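Local coordinates for beta-d-glucoside glucohydrolase (Hypocrea jecorina, PDB 3ZZ1), which probably hydrolyses terminal, non-reducing beta-D-glucosyl residues with release of beta-D-glucose, as a secreted family 3 glycosidase of cellulose degradation, at residues R67-T73 and I311-Q316; E92-F96 and H319-V323; A74-Q80 and A503-Q508. All coordinates share one frame; numbering follows the deposited sequence.

Interaction 1: R67-T73 and I311-Q316; sequences RYSTGST and ISRNVQ. With NAG (2-acetamido-2-deoxy-beta-D-glucopyranose), chain B.
Ile311 meets the 67-73 loop with both backbone and side chain. Its carbonyl O accepts the N-H of Thr70 (N to O 3.0 Å). OG of Ser69 also lies 3.0 Å from O of Ile311, but its proton has a bridging water as a second possible acceptor. CG1 of Ile311 stands between the backbone N and the carbonyl carbon (chi1 47°), and this swings CD1 over to Tyr68, 3.8 Å from CB of Tyr68. The tyrosine ring turns from the 311-316 loop and lies with one face over CG of Arg67, whose guanidinium pairs with Asp61 and Asp370. Ser312 reaches Thr70 through water. One water joins OG1 of Thr70 to O of Ser312, and another joins it to OG of Ser312. Both segments are irregular loops, joined by backbone hydrogen bonds and waters: 67-73 precedes helix 78-83 of the TIM-barrel-like domain, and 311-316 links helices 282-298 and 320-329. Arg313 turns its side chain away, and its CG lies 3.6 Å from O6 of the N-acetylglucosamine carried by Asn310. A CB on Gly71 would point at this loop and collide with O of Arg313. The N-H of Gly71 goes to OG of Ser69, an ST turn. Asn314 closes an Asx turn, with OD1 accepting from N of Gln316. Val315 N donates to O of Gly71 (2.8 Å). The side chain of Gln316 passes aslant that of Thr73, with CG of Gln316 3.5 Å from OG1 of Thr73, which bonds to Glu100. One water links that hydroxyl to OE1 of Gln316.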
loop_
_atom_site.group_PDB
_atom_site.type_symbol
_atom_site.label_atom_id
_atom_site.label_comp_id
_atom_site.label_asym_id
_atom_site.label_seq_id
_atom_site.Cartn_x
_atom_site.Cartn_y
_atom_site.Cartn_z
ATOM N N ARG A 67 -13.184 7.061 6.917
ATOM C CA ARG A 67 -14.367 6.721 6.125
ATOM C C ARG A 67 -15.642 7.294 6.732
ATOM O O ARG A 67 -15.782 7.351 7.953
ATOM C CB ARG A 67 -14.495 5.204 5.991
ATOM C CG ARG A 67 -15.500 4.733 4.941
ATOM C CD ARG A 67 -15.595 3.225 4.960
ATOM N NE ARG A 67 -16.451 2.697 3.905
ATOM C CZ ARG A 67 -16.756 1.410 3.762
ATOM N NH1 ARG A 67 -16.273 0.503 4.611
ATOM N NH2 ARG A 67 -17.548 1.030 2.769
ATOM N N TYR A 68 -16.557 7.708 5.854
ATOM C CA TYR A 68 -17.876 8.265 6.203
ATOM C C TYR A 68 -17.821 9.671 6.794
ATOM O O TYR A 68 -18.851 10.246 7.143
ATOM C CB TYR A 68 -18.676 7.327 7.123
ATOM C CG TYR A 68 -18.884 5.926 6.593
ATOM C CD1 TYR A 68 -19.549 5.700 5.384
ATOM C CD2 TYR A 68 -18.437 4.823 7.317
ATOM C CE1 TYR A 68 -19.746 4.407 4.906
ATOM C CE2 TYR A 68 -18.630 3.537 6.858
ATOM C CZ TYR A 68 -19.283 3.330 5.652
ATOM O OH TYR A 68 -19.464 2.044 5.202
ATOM N N SER A 69 -16.625 10.232 6.892
ATOM C CA SER A 69 -16.462 11.568 7.432
ATOM C C SER A 69 -16.766 12.624 6.379
ATOM O O SER A 69 -16.527 12.418 5.188
ATOM C CB SER A 69 -15.051 11.753 7.982
ATOM O OG SER A 69 -14.847 13.079 8.434
ATOM N N THR A 70 -17.301 13.750 6.836
ATOM C CA THR A 70 -17.601 14.876 5.964
ATOM C C THR A 70 -16.620 16.020 6.183
ATOM O O THR A 70 -16.678 17.024 5.482
ATOM C CB THR A 70 -19.045 15.393 6.162
ATOM O OG1 THR A 70 -19.273 15.658 7.552
ATOM C CG2 THR A 70 -20.051 14.365 5.657
ATOM N N GLY A 71 -15.715 15.867 7.146
ATOM C CA GLY A 71 -14.723 16.901 7.412
ATOM C C GLY A 71 -13.291 16.400 7.440
ATOM O O GLY A 71 -12.444 16.960 8.137
ATOM N N SER A 72 -13.018 15.350 6.674
ATOM C CA SER A 72 -11.697 14.732 6.664
ATOM C C SER A 72 -11.006 14.857 5.312
ATOM O O SER A 72 -11.649 15.112 4.288
ATOM C CB SER A 72 -11.795 13.260 7.057
ATOM O OG SER A 72 -12.641 12.567 6.154
ATOM N N THR A 73 -9.687 14.685 5.336
ATOM C CA THR A 73 -8.873 14.671 4.136
ATOM C C THR A 73 -8.962 13.302 3.463
ATOM O O THR A 73 -8.981 12.269 4.133
ATOM C CB THR A 73 -7.396 15.014 4.469
ATOM O OG1 THR A 73 -7.324 16.327 5.046
ATOM C CG2 THR A 73 -6.503 14.953 3.233
ATOM N N ILE A 311 -17.601 12.220 13.249
ATOM C CA ILE A 311 -17.050 12.294 11.890
ATOM C C ILE A 311 -17.606 13.474 11.085
ATOM O O ILE A 311 -17.425 13.546 9.869
ATOM C CB ILE A 311 -17.191 10.949 11.117
ATOM C CG1 ILE A 311 -18.606 10.381 11.268
ATOM C CG2 ILE A 311 -16.125 9.941 11.598
ATOM C CD1 ILE A 311 -18.901 9.205 10.368
ATOM N N SER A 312 -18.266 14.406 11.767
ATOM C CA SER A 312 -18.711 15.645 11.125
ATOM C C SER A 312 -17.697 16.775 11.328
ATOM O O SER A 312 -17.757 17.806 10.645
ATOM C CB SER A 312 -20.096 16.060 11.626
ATOM O OG SER A 312 -21.080 15.128 11.210
ATOM N N ARG A 313 -16.766 16.570 12.261
ATOM C CA ARG A 313 -15.731 17.556 12.566
ATOM C C ARG A 313 -14.805 17.780 11.388
ATOM O O ARG A 313 -14.388 16.819 10.731
ATOM C CB ARG A 313 -14.887 17.097 13.754
ATOM C CG ARG A 313 -15.438 17.458 15.101
ATOM C CD ARG A 313 -14.565 16.870 16.189
ATOM N NE ARG A 313 -15.351 16.575 17.386
ATOM C CZ ARG A 313 -15.128 15.545 18.193
ATOM N NH1 ARG A 313 -14.139 14.695 17.940
ATOM N NH2 ARG A 313 -15.904 15.360 19.253
ATOM N N ASN A 314 -14.484 19.048 11.134
ATOM C CA ASN A 314 -13.475 19.413 10.147
ATOM C C ASN A 314 -12.096 19.275 10.772
ATOM O O ASN A 314 -11.655 20.134 11.546
ATOM C CB ASN A 314 -13.694 20.835 9.622
ATOM C CG ASN A 314 -12.796 21.176 8.431
ATOM O OD1 ASN A 314 -11.721 20.592 8.242
ATOM N ND2 ASN A 314 -13.236 22.139 7.627
ATOM N N VAL A 315 -11.426 18.181 10.427
ATOM C CA VAL A 315 -10.137 17.828 11.019
ATOM C C VAL A 315 -8.978 17.947 10.016
ATOM O O VAL A 315 -7.875 17.457 10.268
ATOM C CB VAL A 315 -10.187 16.400 11.620
ATOM C CG1 VAL A 315 -11.258 16.317 12.715
ATOM C CG2 VAL A 315 -10.452 15.346 10.524
ATOM N N GLN A 316 -9.232 18.611 8.890
ATOM C CA GLN A 316 -8.275 18.673 7.780
ATOM C C GLN A 316 -7.006 19.460 8.095
ATOM O O GLN A 316 -5.907 19.027 7.739
ATOM C CB GLN A 316 -8.932 19.246 6.518
ATOM C CG GLN A 316 -10.005 18.358 5.899
ATOM C CD GLN A 316 -10.796 19.075 4.827
ATOM O OE1 GLN A 316 -10.289 19.351 3.738
ATOM N NE2 GLN A 316 -12.053 19.379 5.130
HETATM C C1 NAG B . -19.933 16.981 15.690
HETATM C C2 NAG B . -20.892 17.615 16.692
HETATM C C3 NAG B . -21.576 18.848 16.092
HETATM C C4 NAG B . -20.561 19.784 15.432
HETATM C C5 NAG B . -19.696 19.003 14.454
HETATM C C6 NAG B . -18.651 19.877 13.761
HETATM C C7 NAG B . -21.973 16.200 18.380
HETATM C C8 NAG B . -22.995 15.132 18.624
HETATM N N2 NAG B . -21.840 16.598 17.116
HETATM O O3 NAG B . -22.231 19.557 17.118
HETATM O O4 NAG B . -21.211 20.831 14.752
HETATM O O5 NAG B . -19.060 17.967 15.173
HETATM O O6 NAG B . -17.620 20.229 14.660
HETATM O O7 NAG B . -21.322 16.656 19.321
HETATM O O HOH W 1 -14.009 13.893 10.821
HETATM O O HOH W 2 -19.138 18.224 8.286
HETATM O O HOH W 3 -21.504 14.670 8.583
HETATM O O HOH W 4 -7.619 18.155 3.148
#

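Interaction 2: E92-F96 and H319-V323; sequences ERGQF and HKTNV
OE2 of Glu92 is gripped by two donors, the amide of Asn322 and a water. ND2 of Asn322 lies 3.0 Å from OE2 of Glu92. It meets the carboxylate on its anti side, and the oxygen lies almost in the amide plane. CG of Asn322 is anti to the backbone N (chi1 178°), which carries the amide across to helix 87-103. The water donates to OE2 of Glu92 at 2.6 Å and also bonds to OG1 of Thr321. The same ND2 is bonded to O of Leu89, so two partners fix the rotation of the amide. OD1 of Asn322 turns the other way and rests 3.4 Å from CB of Arg93.

The ring of Phe96 is packed on both faces. CD2 of His319 lies over one face, nearer the ring's margin than its centre, 3.3 Å from CG of Phe96. CG of Glu92 covers the opposite face, over the ring centre. The phenyl and imidazole planes are 32° apart, and CB of Phe96 sits over the face of the His319 ring as a CH-pi contact. OG1 of Thr321 comes in at the phenyl edge, 3.8 Å from CE2 of Phe96. Both imidazole nitrogens are held by carboxylates, NE2 by Glu99 and ND1 by Glu100, which would probably favour a protonated histidine.

Glu92 and Phe96 are one helical turn apart. The arrangement is helix packing: one side of helix 87-103, from the TIM-barrel-like N-terminal domain, lies against His319 and the first part of the helix that follows.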
loop_
_atom_site.group_PDB
_atom_site.type_symbol
_atom_site.label_atom_id
_atom_site.label_comp_id
_atom_site.label_asym_id
_atom_site.label_seq_id
_atom_site.Cartn_x
_atom_site.Cartn_y
_atom_site.Cartn_z
ATOM N N GLU A 92 4.878 11.020 7.069
ATOM C CA GLU A 92 4.009 12.184 7.248
ATOM C C GLU A 92 2.546 11.852 6.956
ATOM O O GLU A 92 1.648 12.259 7.705
ATOM C CB GLU A 92 4.482 13.363 6.383
ATOM C CG GLU A 92 3.540 14.551 6.396
ATOM C CD GLU A 92 4.050 15.703 5.555
ATOM O OE1 GLU A 92 4.882 16.479 6.063
ATOM O OE2 GLU A 92 3.639 15.813 4.382
ATOM N N ARG A 93 2.318 11.117 5.867
ATOM C CA ARG A 93 0.986 10.626 5.513
ATOM C C ARG A 93 0.358 9.874 6.692
ATOM O O ARG A 93 -0.802 10.103 7.038
ATOM C CB ARG A 93 1.060 9.736 4.267
ATOM C CG ARG A 93 -0.286 9.259 3.718
ATOM C CD ARG A 93 -0.092 8.478 2.409
ATOM N NE ARG A 93 -1.273 7.706 1.992
ATOM C CZ ARG A 93 -1.623 6.520 2.492
ATOM N NH1 ARG A 93 -0.905 5.956 3.459
ATOM N NH2 ARG A 93 -2.705 5.899 2.043
ATOM N N GLY A 94 1.139 8.995 7.311
ATOM C CA GLY A 94 0.700 8.263 8.501
ATOM C C GLY A 94 0.368 9.180 9.668
ATOM O O GLY A 94 -0.678 9.027 10.302
ATOM N N GLN A 95 1.255 10.137 9.942
ATOM C CA GLN A 95 1.050 11.120 11.011
ATOM C C GLN A 95 -0.226 11.935 10.805
ATOM O O GLN A 95 -1.015 12.129 11.737
ATOM C CB GLN A 95 2.258 12.061 11.128
ATOM C CG GLN A 95 2.119 13.128 12.234
ATOM C CD GLN A 95 3.178 14.219 12.154
ATOM O OE1 GLN A 95 2.857 15.410 12.101
ATOM N NE2 GLN A 95 4.444 13.817 12.137
ATOM N N PHE A 96 -0.416 12.399 9.576
ATOM C CA PHE A 96 -1.556 13.237 9.229
ATOM C C PHE A 96 -2.863 12.441 9.322
ATOM O O PHE A 96 -3.855 12.942 9.850
ATOM C CB PHE A 96 -1.357 13.855 7.838
ATOM C CG PHE A 96 -0.380 15.014 7.804
ATOM C CD1 PHE A 96 0.429 15.320 8.900
ATOM C CD2 PHE A 96 -0.261 15.791 6.657
ATOM C CE1 PHE A 96 1.329 16.391 8.858
ATOM C CE2 PHE A 96 0.635 16.868 6.601
ATOM C CZ PHE A 96 1.428 17.170 7.706
ATOM N N HIS A 319 -3.343 19.524 6.177
ATOM C CA HIS A 319 -2.887 18.191 5.757
ATOM C C HIS A 319 -2.855 17.983 4.235
ATOM O O HIS A 319 -2.178 17.076 3.753
ATOM C CB HIS A 319 -3.726 17.078 6.406
ATOM C CG HIS A 319 -3.581 16.988 7.895
ATOM N ND1 HIS A 319 -4.599 16.552 8.712
ATOM C CD2 HIS A 319 -2.547 17.295 8.713
ATOM C CE1 HIS A 319 -4.194 16.577 9.969
ATOM N NE2 HIS A 319 -2.953 17.028 9.996
ATOM N N LYS A 320 -3.588 18.810 3.487
ATOM C CA LYS A 320 -3.566 18.754 2.017
ATOM C C LYS A 320 -2.156 18.874 1.418
ATOM O O LYS A 320 -1.921 18.429 0.296
ATOM C CB LYS A 320 -4.507 19.797 1.392
ATOM C CG LYS A 320 -4.091 21.260 1.575
ATOM C CD LYS A 320 -4.834 22.204 0.619
ATOM C CE LYS A 320 -6.328 22.338 0.939
ATOM N NZ LYS A 320 -6.591 22.816 2.328
ATOM N N THR A 321 -1.230 19.468 2.171
ATOM C CA THR A 321 0.162 19.594 1.734
ATOM C C THR A 321 0.778 18.220 1.488
ATOM O O THR A 321 1.580 18.053 0.574
ATOM C CB THR A 321 1.032 20.346 2.761
ATOM O OG1 THR A 321 0.988 19.660 4.017
ATOM C CG2 THR A 321 0.556 21.794 2.935
ATOM N N ASN A 322 0.394 17.237 2.303
ATOM C CA ASN A 322 0.871 15.876 2.122
ATOM C C ASN A 322 0.288 15.252 0.863
ATOM O O ASN A 322 1.012 14.615 0.099
ATOM C CB ASN A 322 0.555 15.000 3.338
ATOM C CG ASN A 322 1.002 13.553 3.149
ATOM O OD1 ASN A 322 0.199 12.689 2.801
ATOM N ND2 ASN A 322 2.290 13.289 3.365
ATOM N N VAL A 323 -1.019 15.441 0.658
ATOM C CA VAL A 323 -1.707 14.887 -0.508
ATOM C C VAL A 323 -1.136 15.509 -1.785
ATOM O O VAL A 323 -0.799 14.796 -2.732
ATOM C CB VAL A 323 -3.243 15.083 -0.431
ATOM C CG1 VAL A 323 -3.932 14.402 -1.607
ATOM C CG2 VAL A 323 -3.782 14.526 0.876
HETATM O O HOH W 5 3.558 18.269 3.642
#

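Interaction 3: A74-Q80 and A503-Q508; sequences AFTPGVQ and AGLPSQ
The amide of Gln80 bonds to backbone on both flanks of Gly504. NE2 of Gln80 donates to O of Ala503 (2.9 Å), and OE1 of Gln80 accepts from N of Leu505 (3.0 Å). The Leu505 N-H comes from above the amide, 67° out of its plane. CG of Gln80 is anti to the backbone N (chi1 -162°) and the chain then bends (chi2 70°), which lays the amide across the loop. With an alanine here, the carbonyl of Ala503 and the N-H of Leu505 would probably lose these mates, and a gap would open beside Gly504.

At the other end of the contact, Ala74 is held by its backbone. OG of Ser507 donates to O of Ala74 (2.6 Å) from above the carbonyl plane, and OE1 of Gln508 accepts from N of Ala74 (2.9 Å). CB of Ala74 touches OG of Ser507 and OE1 of Gln508.

Apolar side chains fill the middle. CG of Pro77 lies 3.7 Å from CB of Leu505, and the two side chains cross at about a right angle. CG1 of Val79 reaches CD1 of Leu505 at 3.9 Å. The methyl CG2 of Thr76 rests 3.6 Å from O of Pro506.

This contact joins the N-terminal and C-terminal domains of a family 3 glycosidase, from the approach to helix 78-83 of the TIM-barrel-like domain to the loop after strand 497-502. Pro77 is at the N-cap position of helix 78-83.

Farther out, backbone bonds tie Ala503 to Val480, Gly504 to Ser482 and Ser507 to Gly379. Phe75 directs its CB away from the 503-508 loop, and its ring packs on Ile97 of helix 87-103 and on Val323 of helix 320-329.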
loop_
_atom_site.group_PDB
_atom_site.type_symbol
_atom_site.label_atom_id
_atom_site.label_comp_id
_atom_site.label_asym_id
_atom_site.label_seq_id
_atom_site.Cartn_x
_atom_site.Cartn_y
_atom_site.Cartn_z
ATOM N N ALA A 74 -9.043 13.315 2.137
ATOM C CA ALA A 74 -8.871 12.121 1.329
ATOM C C ALA A 74 -7.403 12.032 0.918
ATOM O O ALA A 74 -6.969 12.692 -0.032
ATOM C CB ALA A 74 -9.767 12.173 0.105
ATOM N N PHE A 75 -6.632 11.231 1.649
ATOM C CA PHE A 75 -5.221 11.064 1.332
ATOM C C PHE A 75 -5.060 10.198 0.091
ATOM O O PHE A 75 -5.993 9.499 -0.316
ATOM C CB PHE A 75 -4.453 10.486 2.527
ATOM C CG PHE A 75 -4.375 11.424 3.705
ATOM C CD1 PHE A 75 -5.378 11.430 4.675
ATOM C CD2 PHE A 75 -3.304 12.304 3.840
ATOM C CE1 PHE A 75 -5.316 12.292 5.764
ATOM C CE2 PHE A 75 -3.226 13.172 4.928
ATOM C CZ PHE A 75 -4.237 13.170 5.891
ATOM N N THR A 76 -3.888 10.274 -0.533
ATOM C CA THR A 76 -3.589 9.425 -1.674
ATOM C C THR A 76 -3.608 7.975 -1.209
ATOM O O THR A 76 -3.284 7.701 -0.049
ATOM C CB THR A 76 -2.202 9.737 -2.276
ATOM O OG1 THR A 76 -1.181 9.456 -1.308
ATOM C CG2 THR A 76 -2.112 11.201 -2.710
ATOM N N PRO A 77 -4.006 7.045 -2.099
ATOM C CA PRO A 77 -3.816 5.621 -1.835
ATOM C C PRO A 77 -2.360 5.298 -1.509
ATOM O O PRO A 77 -1.450 6.025 -1.926
ATOM C CB PRO A 77 -4.191 4.982 -3.166
ATOM C CG PRO A 77 -5.246 5.879 -3.703
ATOM C CD PRO A 77 -4.846 7.267 -3.294
ATOM N N GLY A 78 -2.151 4.212 -0.775
ATOM C CA GLY A 78 -0.808 3.740 -0.445
ATOM C C GLY A 78 0.115 3.571 -1.643
ATOM O O GLY A 78 1.319 3.817 -1.539
ATOM N N VAL A 79 -0.441 3.157 -2.783
ATOM C CA VAL A 79 0.373 2.921 -3.986
ATOM C C VAL A 79 1.061 4.211 -4.467
ATOM O O VAL A 79 2.223 4.184 -4.898
ATOM C CB VAL A 79 -0.426 2.205 -5.126
ATOM C CG1 VAL A 79 -1.439 3.143 -5.794
ATOM C CG2 VAL A 79 0.524 1.602 -6.165
ATOM N N GLN A 80 0.352 5.335 -4.353
ATOM C CA GLN A 80 0.906 6.636 -4.722
ATOM C C GLN A 80 2.025 7.048 -3.764
ATOM O O GLN A 80 3.056 7.570 -4.196
ATOM C CB GLN A 80 -0.190 7.705 -4.773
ATOM C CG GLN A 80 0.199 8.963 -5.554
ATOM C CD GLN A 80 0.318 8.723 -7.056
ATOM O OE1 GLN A 80 0.064 7.624 -7.546
ATOM N NE2 GLN A 80 0.695 9.762 -7.792
ATOM N N ALA A 503 0.300 9.155 -13.939
ATOM C CA ALA A 503 -0.025 10.047 -12.832
ATOM C C ALA A 503 -0.484 9.303 -11.571
ATOM O O ALA A 503 -0.490 9.872 -10.484
ATOM C CB ALA A 503 -1.060 11.061 -13.271
ATOM N N GLY A 504 -0.866 8.038 -11.726
ATOM C CA GLY A 504 -1.264 7.205 -10.593
ATOM C C GLY A 504 -2.612 7.563 -9.995
ATOM O O GLY A 504 -3.575 7.812 -10.716
ATOM N N LEU A 505 -2.683 7.573 -8.668
ATOM C CA LEU A 505 -3.935 7.857 -7.968
ATOM C C LEU A 505 -3.737 8.999 -6.975
ATOM O O LEU A 505 -3.288 8.780 -5.850
ATOM C CB LEU A 505 -4.477 6.607 -7.271
ATOM C CG LEU A 505 -4.780 5.384 -8.134
ATOM C CD1 LEU A 505 -4.862 4.154 -7.257
ATOM C CD2 LEU A 505 -6.056 5.565 -8.964
ATOM N N PRO A 506 -4.062 10.230 -7.406
ATOM C CA PRO A 506 -3.683 11.460 -6.708
ATOM C C PRO A 506 -4.662 11.964 -5.647
ATOM O O PRO A 506 -4.350 12.922 -4.930
ATOM C CB PRO A 506 -3.599 12.473 -7.849
ATOM C CG PRO A 506 -4.618 12.001 -8.821
ATOM C CD PRO A 506 -4.612 10.506 -8.747
ATOM N N SER A 507 -5.830 11.339 -5.556
ATOM C CA SER A 507 -6.908 11.827 -4.690
ATOM C C SER A 507 -7.282 13.290 -5.010
ATOM O O SER A 507 -7.222 13.710 -6.173
ATOM C CB SER A 507 -6.550 11.641 -3.213
ATOM O OG SER A 507 -7.658 11.939 -2.392
ATOM N N GLN A 508 -7.637 14.054 -3.977
ATOM C CA GLN A 508 -8.213 15.400 -4.117
ATOM C C GLN A 508 -7.316 16.449 -4.786
ATOM O O GLN A 508 -7.812 17.472 -5.264
ATOM C CB GLN A 508 -8.681 15.914 -2.748
ATOM C CG GLN A 508 -7.552 16.137 -1.748
ATOM C CD GLN A 508 -8.028 16.181 -0.308
ATOM O OE1 GLN A 508 -8.836 15.354 0.122
ATOM N NE2 GLN A 508 -7.506 17.132 0.452
#

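The three contacts run inward from the glycan-bearing surface, with interaction 1 outermost and interaction 3 nearest the centre of the chain. Segments 67-73 and 74-80 are continuous, so interactions 1 and 3 share one strip of chain, their centres about 18 Å apart. Interaction 2 lies about 14 Å from interaction 1 and 12 Å from interaction 3, centre to centre. CG2 of Thr73 touches both neighbours, 3.6 Å from CG2 of Val323 and 3.7 Å from NE2 of Gln508. Interactions 2 and 3 meet where NH2 of Arg93 probably donates to O of Thr76 (2.8 Å). The sugar near interaction 1 is a surface glycan, not a substrate.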